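Local structure of putative sugar binding protein (Geobacillus stearothermophilus, 6GT9) at residues E100-I108 with T117-R127; K153-G161 with D213-D224. The protein binds galactose in the cleft between its two domains and probably serves as the extracellular glucose-galactose sensor of a three-component system linked to galactan utilization. All blocks are in the same frame, centred on the assembly; numbering follows the deposited sequence.

Contact 1: E100-I108 with T117-R127. With GAL (beta-D-galactopyranose), chain E.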
loop_
_atom_site.group_PDB
_atom_site.type_symbol
_atom_site.label_atom_id
_atom_site.label_comp_id
_atom_site.label_asym_id
_atom_site.label_seq_id
_atom_site.Cartn_x
_atom_site.Cartn_y
_atom_site.Cartn_z
ATOM N N GLU A 100 10.880 -8.231 11.487
ATOM C CA GLU A 100 10.267 -7.918 12.727
ATOM C C GLU A 100 8.859 -8.441 12.948
ATOM O O GLU A 100 8.522 -8.763 14.068
ATOM C CB GLU A 100 10.252 -6.410 12.939
ATOM C CG GLU A 100 11.631 -5.818 13.133
ATOM C CD GLU A 100 12.117 -5.056 11.935
ATOM O OE1 GLU A 100 11.742 -5.364 10.816
ATOM O OE2 GLU A 100 12.867 -4.121 12.143
ATOM N N PHE A 101 8.067 -8.549 11.878
ATOM C CA PHE A 101 6.654 -8.886 12.021
ATOM C C PHE A 101 6.367 -10.380 12.047
ATOM O O PHE A 101 5.369 -10.783 12.657
ATOM C CB PHE A 101 5.829 -8.224 10.912
ATOM C CG PHE A 101 5.487 -6.793 11.203
ATOM C CD1 PHE A 101 6.463 -5.815 11.139
ATOM C CD2 PHE A 101 4.194 -6.429 11.565
ATOM C CE1 PHE A 101 6.157 -4.483 11.432
ATOM C CE2 PHE A 101 3.881 -5.106 11.859
ATOM C CZ PHE A 101 4.870 -4.133 11.797
ATOM N N VAL A 102 7.191 -11.223 11.417
ATOM C CA VAL A 102 6.936 -12.668 11.454
ATOM C C VAL A 102 6.991 -13.218 12.884
ATOM O O VAL A 102 6.018 -13.847 13.317
ATOM C CB VAL A 102 7.870 -13.410 10.496
ATOM C CG1 VAL A 102 7.811 -14.908 10.776
ATOM C CG2 VAL A 102 7.507 -13.130 9.040
ATOM N N PRO A 103 8.072 -13.022 13.647
ATOM C CA PRO A 103 8.055 -13.525 15.032
ATOM C C PRO A 103 6.924 -12.968 15.884
ATOM O O PRO A 103 6.408 -13.692 16.742
ATOM C CB PRO A 103 9.433 -13.112 15.574
ATOM C CG PRO A 103 9.933 -12.070 14.634
ATOM C CD PRO A 103 9.381 -12.441 13.303
ATOM N N VAL A 104 6.512 -11.715 15.677
ATOM C CA VAL A 104 5.440 -11.153 16.497
ATOM C C VAL A 104 4.086 -11.719 16.079
ATOM O O VAL A 104 3.243 -12.027 16.928
ATOM C CB VAL A 104 5.454 -9.617 16.431
ATOM C CG1 VAL A 104 4.277 -9.036 17.209
ATOM C CG2 VAL A 104 6.761 -9.076 16.977
ATOM N N ILE A 105 3.840 -11.839 14.771
ATOM C CA ILE A 105 2.621 -12.513 14.330
ATOM C C ILE A 105 2.572 -13.928 14.892
ATOM O O ILE A 105 1.535 -14.373 15.394
ATOM C CB ILE A 105 2.512 -12.503 12.793
ATOM C CG1 ILE A 105 2.170 -11.093 12.299
ATOM C CG2 ILE A 105 1.456 -13.484 12.349
ATOM C CD1 ILE A 105 2.424 -10.864 10.792
ATOM N N ASN A 106 3.706 -14.634 14.864
ATOM C CA ASN A 106 3.744 -16.009 15.358
ATOM C C ASN A 106 3.474 -16.081 16.859
ATOM O O ASN A 106 2.735 -16.959 17.320
ATOM C CB ASN A 106 5.092 -16.644 15.021
ATOM C CG ASN A 106 5.190 -17.049 13.566
ATOM O OD1 ASN A 106 4.271 -16.818 12.787
ATOM N ND2 ASN A 106 6.309 -17.651 13.190
ATOM N N GLU A 107 4.062 -15.173 17.640
ATOM C CA GLU A 107 3.845 -15.215 19.082
ATOM C C GLU A 107 2.402 -14.867 19.436
ATOM O O GLU A 107 1.840 -15.437 20.380
ATOM C CB GLU A 107 4.835 -14.282 19.791
ATOM C CG GLU A 107 4.289 -12.954 20.219
ATOM C CD GLU A 107 5.373 -11.989 20.703
ATOM O OE1 GLU A 107 6.250 -11.652 19.945
ATOM O OE2 GLU A 107 5.338 -11.550 21.830
ATOM N N ILE A 108 1.783 -13.954 18.683
ATOM C CA ILE A 108 0.373 -13.636 18.900
ATOM C C ILE A 108 -0.488 -14.849 18.587
ATOM O O ILE A 108 -1.378 -15.223 19.364
ATOM C CB ILE A 108 -0.039 -12.419 18.050
ATOM C CG1 ILE A 108 0.612 -11.148 18.591
ATOM C CG2 ILE A 108 -1.561 -12.294 17.993
ATOM C CD1 ILE A 108 0.435 -9.947 17.695
ATOM N N THR A 117 -3.533 -10.922 7.755
ATOM C CA THR A 117 -2.768 -9.832 7.186
ATOM C C THR A 117 -3.589 -9.135 6.111
ATOM O O THR A 117 -4.421 -9.750 5.438
ATOM C CB THR A 117 -1.436 -10.326 6.616
ATOM O OG1 THR A 117 -1.658 -11.454 5.754
ATOM C CG2 THR A 117 -0.535 -10.750 7.756
ATOM N N ILE A 118 -3.349 -7.835 5.965
ATOM C CA ILE A 118 -4.090 -6.979 5.045
ATOM C C ILE A 118 -3.092 -6.063 4.348
ATOM O O ILE A 118 -2.128 -5.602 4.971
ATOM C CB ILE A 118 -5.185 -6.178 5.790
ATOM C CG1 ILE A 118 -6.023 -5.332 4.828
ATOM C CG2 ILE A 118 -4.586 -5.295 6.918
ATOM C CD1 ILE A 118 -7.274 -4.804 5.473
ATOM N N ASP A 119 -3.294 -5.850 3.039
ATOM C CA ASP A 119 -2.560 -4.853 2.250
ATOM C C ASP A 119 -1.112 -5.256 1.988
ATOM O O ASP A 119 -0.592 -5.038 0.893
ATOM C CB ASP A 119 -2.629 -3.469 2.944
ATOM C CG ASP A 119 -1.749 -2.411 2.272
ATOM O OD1 ASP A 119 -0.567 -2.285 2.665
ATOM O OD2 ASP A 119 -2.245 -1.693 1.367
ATOM N N THR A 120 -0.448 -5.835 2.978
ATOM C CA THR A 120 0.928 -6.312 2.870
ATOM C C THR A 120 0.993 -7.662 3.572
ATOM O O THR A 120 0.601 -7.761 4.740
ATOM C CB THR A 120 1.913 -5.328 3.539
ATOM O OG1 THR A 120 1.727 -4.003 3.016
ATOM C CG2 THR A 120 3.364 -5.780 3.359
ATOM N N ASP A 121 1.492 -8.691 2.892
ATOM C CA ASP A 121 1.484 -10.026 3.484
ATOM C C ASP A 121 2.792 -10.356 4.205
ATOM O O ASP A 121 3.857 -9.827 3.877
ATOM C CB ASP A 121 1.214 -11.096 2.415
ATOM C CG ASP A 121 0.769 -12.422 3.019
ATOM O OD1 ASP A 121 0.422 -12.446 4.227
ATOM O OD2 ASP A 121 0.734 -13.446 2.295
ATOM N N ALA A 122 2.698 -11.263 5.188
ATOM C CA ALA A 122 3.855 -11.938 5.782
ATOM C C ALA A 122 3.732 -13.439 5.522
ATOM O O ALA A 122 3.440 -14.223 6.439
ATOM C CB ALA A 122 3.977 -11.649 7.278
ATOM N N PRO A 123 3.987 -13.879 4.282
ATOM C CA PRO A 123 3.575 -15.239 3.882
ATOM C C PRO A 123 4.351 -16.362 4.549
ATOM O O PRO A 123 3.897 -17.516 4.499
ATOM C CB PRO A 123 3.793 -15.243 2.361
ATOM C CG PRO A 123 4.845 -14.216 2.135
ATOM C CD PRO A 123 4.650 -13.152 3.186
ATOM N N THR A 124 5.492 -16.089 5.168
ATOM C CA THR A 124 6.163 -17.131 5.936
ATOM C C THR A 124 5.675 -17.210 7.382
ATOM O O THR A 124 6.114 -18.098 8.121
ATOM C CB THR A 124 7.682 -16.921 5.919
ATOM O OG1 THR A 124 8.012 -15.762 6.686
ATOM C CG2 THR A 124 8.182 -16.729 4.483
ATOM N N SER A 125 4.790 -16.312 7.813
ATOM C CA SER A 125 4.306 -16.357 9.186
ATOM C C SER A 125 3.123 -17.319 9.299
ATOM O O SER A 125 2.666 -17.915 8.322
ATOM C CB SER A 125 3.916 -14.964 9.671
ATOM O OG SER A 125 2.714 -14.556 9.062
ATOM N N ARG A 126 2.614 -17.477 10.518
ATOM C CA ARG A 126 1.460 -18.330 10.756
ATOM C C ARG A 126 0.152 -17.545 10.770
ATOM O O ARG A 126 -0.855 -18.043 11.278
ATOM C CB ARG A 126 1.653 -19.119 12.058
ATOM C CG ARG A 126 2.800 -20.134 11.956
ATOM C CD ARG A 126 2.712 -21.228 12.991
ATOM N NE ARG A 126 2.972 -20.727 14.336
ATOM C CZ ARG A 126 4.178 -20.678 14.892
ATOM N NH1 ARG A 126 4.327 -20.201 16.121
ATOM N NH2 ARG A 126 5.235 -21.103 14.217
ATOM N N ARG A 127 0.147 -16.320 10.238
ATOM C CA ARG A 127 -1.114 -15.654 9.938
ATOM C C ARG A 127 -2.035 -16.621 9.197
ATOM O O ARG A 127 -1.581 -17.428 8.381
ATOM C CB ARG A 127 -0.864 -14.386 9.106
ATOM C CG ARG A 127 -0.180 -14.635 7.770
ATOM C CD ARG A 127 -1.174 -14.590 6.630
ATOM N NE ARG A 127 -0.559 -14.819 5.309
ATOM C CZ ARG A 127 -0.343 -16.025 4.784
ATOM N NH1 ARG A 127 -0.665 -17.118 5.462
ATOM N NH2 ARG A 127 0.203 -16.145 3.578
HETATM C C1 GAL E . -0.616 2.446 -0.437
HETATM C C2 GAL E . -0.260 1.248 0.421
HETATM C C3 GAL E . -0.598 1.493 1.902
HETATM C C4 GAL E . 0.092 2.754 2.393
HETATM C C5 GAL E . -0.210 3.921 1.469
HETATM C C6 GAL E . 0.606 5.170 1.811
HETATM O O1 GAL E . -0.265 2.191 -1.782
HETATM O O2 GAL E . -0.977 0.081 -0.007
HETATM O O3 GAL E . -0.094 0.450 2.680
HETATM O O4 GAL E . 1.508 2.553 2.458
HETATM O O5 GAL E . 0.075 3.617 0.044
HETATM O O6 GAL E . 0.050 6.316 1.204
HETATM O O HOH W 1 6.995 -18.448 10.682
#
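I105 and V102 of helix 98-110 rest on the chain that leaves strand 115-118, inside the beta-alpha-beta unit of strand 90-93, helix 98-110 and strand 115-118 in the parallel sheet of a periplasmic-binding-protein fold. T117, still in the strand, offers its methyl to I105 CD1, and its hydroxyl bonds D121 OD1 from above the carboxylate plane. D119, just past the strand's C-terminal end, turns to the sugar: OD2 accepts from galactose O2 at 2.6 Å, while Q94 bonds OD1. D121 is gripped side-on by R127, NE to OD1 and NH2 to OD2, both in the guanidinium plane and on syn lone pairs. A122 begins a type I turn that ends at S125; its CB meets I105 CD1 at 3.9 Å, and its carbonyl oxygen takes both the backbone NH and the hydroxyl of S125. T124 OG1 lies 3.6 Å from V102 CG2, and a water joins the T124 carbonyl oxygen to N106 ND2. With chi1 at 73°, S125 OG sits between its own N and carbonyl carbon, where it reaches A122 O while facing I105 CG2. The one direct hydrogen bond between the segments runs from R126 N to N106 OD1. With an alanine in place of N106, the R126 NH is likely to lose its acceptor and the guanidinium the amide stacked on one face. The R126 side chain bends at chi3 back over N106 and reaches a salt bridge with D110; amide and guanidinium stack 18° from parallel, N106 CG 4.0 Å above the guanidinium centre.

Contact 2: K153-G161 with D213-D224. With GAL (beta-D-galactopyranose), chain E.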
loop_
_atom_site.group_PDB
_atom_site.type_symbol
_atom_site.label_atom_id
_atom_site.label_comp_id
_atom_site.label_asym_id
_atom_site.label_seq_id
_atom_site.Cartn_x
_atom_site.Cartn_y
_atom_site.Cartn_z
ATOM N N LYS A 153 11.837 3.715 -23.674
ATOM C CA LYS A 153 12.864 4.745 -23.553
ATOM C C LYS A 153 12.496 5.715 -22.430
ATOM O O LYS A 153 11.541 6.487 -22.559
ATOM C CB LYS A 153 13.028 5.471 -24.889
ATOM C CG LYS A 153 13.414 4.508 -26.014
ATOM C CD LYS A 153 13.101 5.060 -27.393
ATOM C CE LYS A 153 11.599 5.099 -27.670
ATOM N NZ LYS A 153 11.330 5.487 -29.092
ATOM N N ALA A 154 13.258 5.690 -21.337
ATOM C CA ALA A 154 12.932 6.520 -20.186
ATOM C C ALA A 154 14.102 6.557 -19.219
ATOM O O ALA A 154 14.792 5.552 -19.029
ATOM C CB ALA A 154 11.679 6.005 -19.457
ATOM N N THR A 155 14.308 7.725 -18.608
ATOM C CA THR A 155 15.252 7.912 -17.519
ATOM C C THR A 155 14.420 8.035 -16.243
ATOM O O THR A 155 13.763 9.060 -16.022
ATOM C CB THR A 155 16.125 9.149 -17.747
ATOM O OG1 THR A 155 16.864 8.990 -18.970
ATOM C CG2 THR A 155 17.098 9.332 -16.588
ATOM N N VAL A 156 14.449 6.994 -15.411
ATOM C CA VAL A 156 13.441 6.772 -14.380
ATOM C C VAL A 156 14.008 7.088 -13.007
ATOM O O VAL A 156 15.108 6.641 -12.661
ATOM C CB VAL A 156 12.925 5.323 -14.414
ATOM C CG1 VAL A 156 11.908 5.101 -13.312
ATOM C CG2 VAL A 156 12.332 5.011 -15.784
ATOM N N ALA A 157 13.233 7.814 -12.211
ATOM C CA ALA A 157 13.424 7.887 -10.771
ATOM C C ALA A 157 12.229 7.256 -10.073
ATOM O O ALA A 157 11.096 7.335 -10.559
ATOM C CB ALA A 157 13.595 9.335 -10.296
ATOM N N ILE A 158 12.493 6.661 -8.909
ATOM C CA ILE A 158 11.496 5.942 -8.123
ATOM C C ILE A 158 11.370 6.633 -6.781
ATOM O O ILE A 158 12.378 6.917 -6.124
ATOM C CB ILE A 158 11.872 4.465 -7.910
ATOM C CG1 ILE A 158 11.914 3.729 -9.241
ATOM C CG2 ILE A 158 10.883 3.793 -6.918
ATOM C CD1 ILE A 158 12.283 2.243 -9.125
ATOM N N ILE A 159 10.142 6.928 -6.391
ATOM C CA ILE A 159 9.836 7.321 -5.024
ATOM C C ILE A 159 9.018 6.195 -4.398
ATOM O O ILE A 159 7.997 5.769 -4.952
ATOM C CB ILE A 159 9.129 8.682 -4.994
ATOM C CG1 ILE A 159 10.069 9.708 -5.650
ATOM C CG2 ILE A 159 8.768 9.084 -3.581
ATOM C CD1 ILE A 159 9.617 11.103 -5.575
ATOM N N THR A 160 9.490 5.685 -3.266
ATOM C CA THR A 160 8.877 4.547 -2.606
ATOM C C THR A 160 8.572 4.925 -1.159
ATOM O O THR A 160 9.225 5.795 -0.579
ATOM C CB THR A 160 9.794 3.302 -2.700
ATOM O OG1 THR A 160 9.096 2.132 -2.260
ATOM C CG2 THR A 160 11.063 3.476 -1.875
ATOM N N GLY A 161 7.554 4.284 -0.587
ATOM C CA GLY A 161 7.170 4.613 0.782
ATOM C C GLY A 161 8.296 4.413 1.780
ATOM O O GLY A 161 8.503 5.240 2.671
ATOM N N ASP A 213 18.396 14.789 -16.010
ATOM C CA ASP A 213 17.988 13.970 -17.141
ATOM C C ASP A 213 16.772 13.087 -16.842
ATOM O O ASP A 213 16.228 12.488 -17.769
ATOM C CB ASP A 213 19.167 13.108 -17.620
ATOM C CG ASP A 213 19.782 12.264 -16.504
ATOM O OD1 ASP A 213 19.592 12.599 -15.313
ATOM O OD2 ASP A 213 20.468 11.266 -16.819
ATOM N N VAL A 214 16.325 13.005 -15.583
ATOM C CA VAL A 214 15.116 12.248 -15.265
ATOM C C VAL A 214 13.934 12.811 -16.036
ATOM O O VAL A 214 13.662 14.018 -16.000
ATOM C CB VAL A 214 14.846 12.279 -13.751
ATOM C CG1 VAL A 214 13.432 11.786 -13.447
ATOM C CG2 VAL A 214 15.875 11.454 -13.022
ATOM N N ASN A 215 13.229 11.938 -16.754
ATOM C CA ASN A 215 11.999 12.321 -17.432
ATOM C C ASN A 215 10.855 11.359 -17.117
ATOM O O ASN A 215 9.805 11.419 -17.774
ATOM C CB ASN A 215 12.226 12.423 -18.954
ATOM C CG ASN A 215 12.758 11.126 -19.570
ATOM O OD1 ASN A 215 12.785 10.070 -18.927
ATOM N ND2 ASN A 215 13.180 11.205 -20.833
ATOM N N ALA A 216 11.028 10.486 -16.126
ATOM C CA ALA A 216 9.987 9.552 -15.727
ATOM C C ALA A 216 10.080 9.284 -14.227
ATOM O O ALA A 216 11.172 9.065 -13.695
ATOM C CB ALA A 216 10.089 8.237 -16.512
ATOM N N PHE A 217 8.927 9.296 -13.557
ATOM C CA PHE A 217 8.831 8.964 -12.138
ATOM C C PHE A 217 7.889 7.787 -11.940
ATOM O O PHE A 217 6.879 7.668 -12.638
ATOM C CB PHE A 217 8.304 10.131 -11.304
ATOM C CG PHE A 217 9.316 11.207 -11.033
ATOM C CD1 PHE A 217 9.492 12.254 -11.932
ATOM C CD2 PHE A 217 10.067 11.194 -9.866
ATOM C CE1 PHE A 217 10.406 13.274 -11.670
ATOM C CE2 PHE A 217 11.004 12.212 -9.602
ATOM C CZ PHE A 217 11.167 13.250 -10.507
ATOM N N TYR A 218 8.220 6.941 -10.964
ATOM C CA TYR A 218 7.388 5.824 -10.523
ATOM C C TYR A 218 7.219 5.943 -9.014
ATOM O O TYR A 218 8.205 5.860 -8.279
ATOM C CB TYR A 218 8.044 4.492 -10.881
ATOM C CG TYR A 218 7.447 3.247 -10.246
ATOM C CD1 TYR A 218 6.071 3.060 -10.176
ATOM C CD2 TYR A 218 8.266 2.230 -9.782
ATOM C CE1 TYR A 218 5.519 1.906 -9.628
ATOM C CE2 TYR A 218 7.731 1.070 -9.232
ATOM C CZ TYR A 218 6.358 0.905 -9.171
ATOM O OH TYR A 218 5.833 -0.251 -8.632
ATOM N N GLY A 219 5.987 6.155 -8.559
ATOM C CA GLY A 219 5.678 6.201 -7.129
ATOM C C GLY A 219 4.987 4.912 -6.722
ATOM O O GLY A 219 4.143 4.397 -7.458
ATOM N N THR A 220 5.357 4.376 -5.553
ATOM C CA THR A 220 4.879 3.050 -5.180
ATOM C C THR A 220 3.897 3.058 -4.022
ATOM O O THR A 220 3.497 1.980 -3.574
ATOM C CB THR A 220 6.053 2.118 -4.842
ATOM O OG1 THR A 220 6.710 2.553 -3.640
ATOM C CG2 THR A 220 7.061 2.097 -5.992
ATOM N N SER A 221 3.506 4.229 -3.521
ATOM C CA SER A 221 2.501 4.309 -2.472
ATOM C C SER A 221 1.586 5.486 -2.777
ATOM O O SER A 221 1.839 6.273 -3.692
ATOM C CB SER A 221 3.149 4.406 -1.083
ATOM O OG SER A 221 3.815 5.645 -0.885
ATOM N N ALA A 222 0.519 5.619 -1.981
ATOM C CA ALA A 222 -0.670 6.340 -2.437
ATOM C C ALA A 222 -0.457 7.837 -2.639
ATOM O O ALA A 222 -1.206 8.447 -3.411
ATOM C CB ALA A 222 -1.821 6.126 -1.460
ATOM N N LEU A 223 0.524 8.445 -1.972
ATOM C CA LEU A 223 0.733 9.889 -2.045
ATOM C C LEU A 223 1.968 10.277 -2.852
ATOM O O LEU A 223 2.223 11.474 -3.039
ATOM C CB LEU A 223 0.832 10.468 -0.623
ATOM C CG LEU A 223 -0.393 10.160 0.241
ATOM C CD1 LEU A 223 -0.165 10.529 1.709
ATOM C CD2 LEU A 223 -1.635 10.857 -0.308
ATOM N N ASP A 224 2.738 9.302 -3.333
ATOM C CA ASP A 224 4.014 9.606 -3.969
ATOM C C ASP A 224 3.824 10.398 -5.258
ATOM O O ASP A 224 4.470 11.437 -5.463
ATOM C CB ASP A 224 4.769 8.311 -4.245
ATOM C CG ASP A 224 5.165 7.604 -2.986
ATOM O OD1 ASP A 224 5.435 8.298 -1.986
ATOM O OD2 ASP A 224 5.230 6.359 -3.000
HETATM C C1 GAL E . -0.616 2.446 -0.437
HETATM C C2 GAL E . -0.260 1.248 0.421
HETATM C C3 GAL E . -0.598 1.493 1.902
HETATM C C4 GAL E . 0.092 2.754 2.393
HETATM C C5 GAL E . -0.210 3.921 1.469
HETATM C C6 GAL E . 0.606 5.170 1.811
HETATM O O1 GAL E . -0.265 2.191 -1.782
HETATM O O2 GAL E . -0.977 0.081 -0.007
HETATM O O3 GAL E . -0.094 0.450 2.680
HETATM O O4 GAL E . 1.508 2.553 2.458
HETATM O O5 GAL E . 0.075 3.617 0.044
HETATM O O6 GAL E . 0.050 6.316 1.204
#
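A157 and I159 of strand 154-160 exchange backbone hydrogen bonds with strand 216-219 in parallel register, the two short segments inclined at 28°. The tight part is this middle. A157 N reaches A216 O at 2.8 Å, Y218 N returns to A157 O, and I159 N donates to Y218 O. On one face A157 CB lies 3.9 Å from F217 CE2 and touches V214 CG1, with I207 and L208 of helix 197-210 covering this side. On the other, I158 CG1 meets the Y218 ring edge at CD2, 4.0 Å away. With CG anti to N (chi1 168°), the Y218 ring swings alongside I158; it stacks with F175, and its hydroxyl bonds the R171 carbonyl oxygen. T220 CG2 lies over one ring face, 3.4 Å above the plane but offset toward the rim.

The start of the contact is more exposed to solvent. N215 pairs with T155 twice, OD1 accepting from T155 N at 2.8 Å and its own N donating to T155 O, while A216 N adds a weak bond to that same oxygen. T155 CB packs on the D213 carbonyl oxygen at 3.3 Å; the carboxylate end of D213 sits more loosely, near T155 CG2.

Toward the cleft the contact turns polar and buried. T220 OG1 hydrogen-bonds Q168 OE1 and is 2.8 Å from T160 OG1, and S221 OG bonds D224 OD2 from above the carboxylate plane. A222 N, next after S221, donates to galactose O5 at 2.9 Å: adjacent parallel strands of a Rossmann-like domain, with ligand-binding loops at their C-terminal ends, as in periplasmic binding proteins.

In the fold
The two contacts lie on opposite sides of the chain's centre, their centres about 29 Å and their nearest atoms about 8 Å apart, each in a different sheet and touching galactose from its own side. Contact 1 sets a helix against the loop after a strand and is partly buried; contact 2 pairs neighbouring strands deep in the other sheet. Contact 1 accordingly has an apolar inner part, I105 on A122 and S125, with one direct hydrogen bond, a water bridge and the N106-R126 stack at its outer edge, whereas repeated main-chain bonds and apolar faces dominate contact 2. At the sugar, contact 1 supplies a carboxylate and contact 2 a backbone NH.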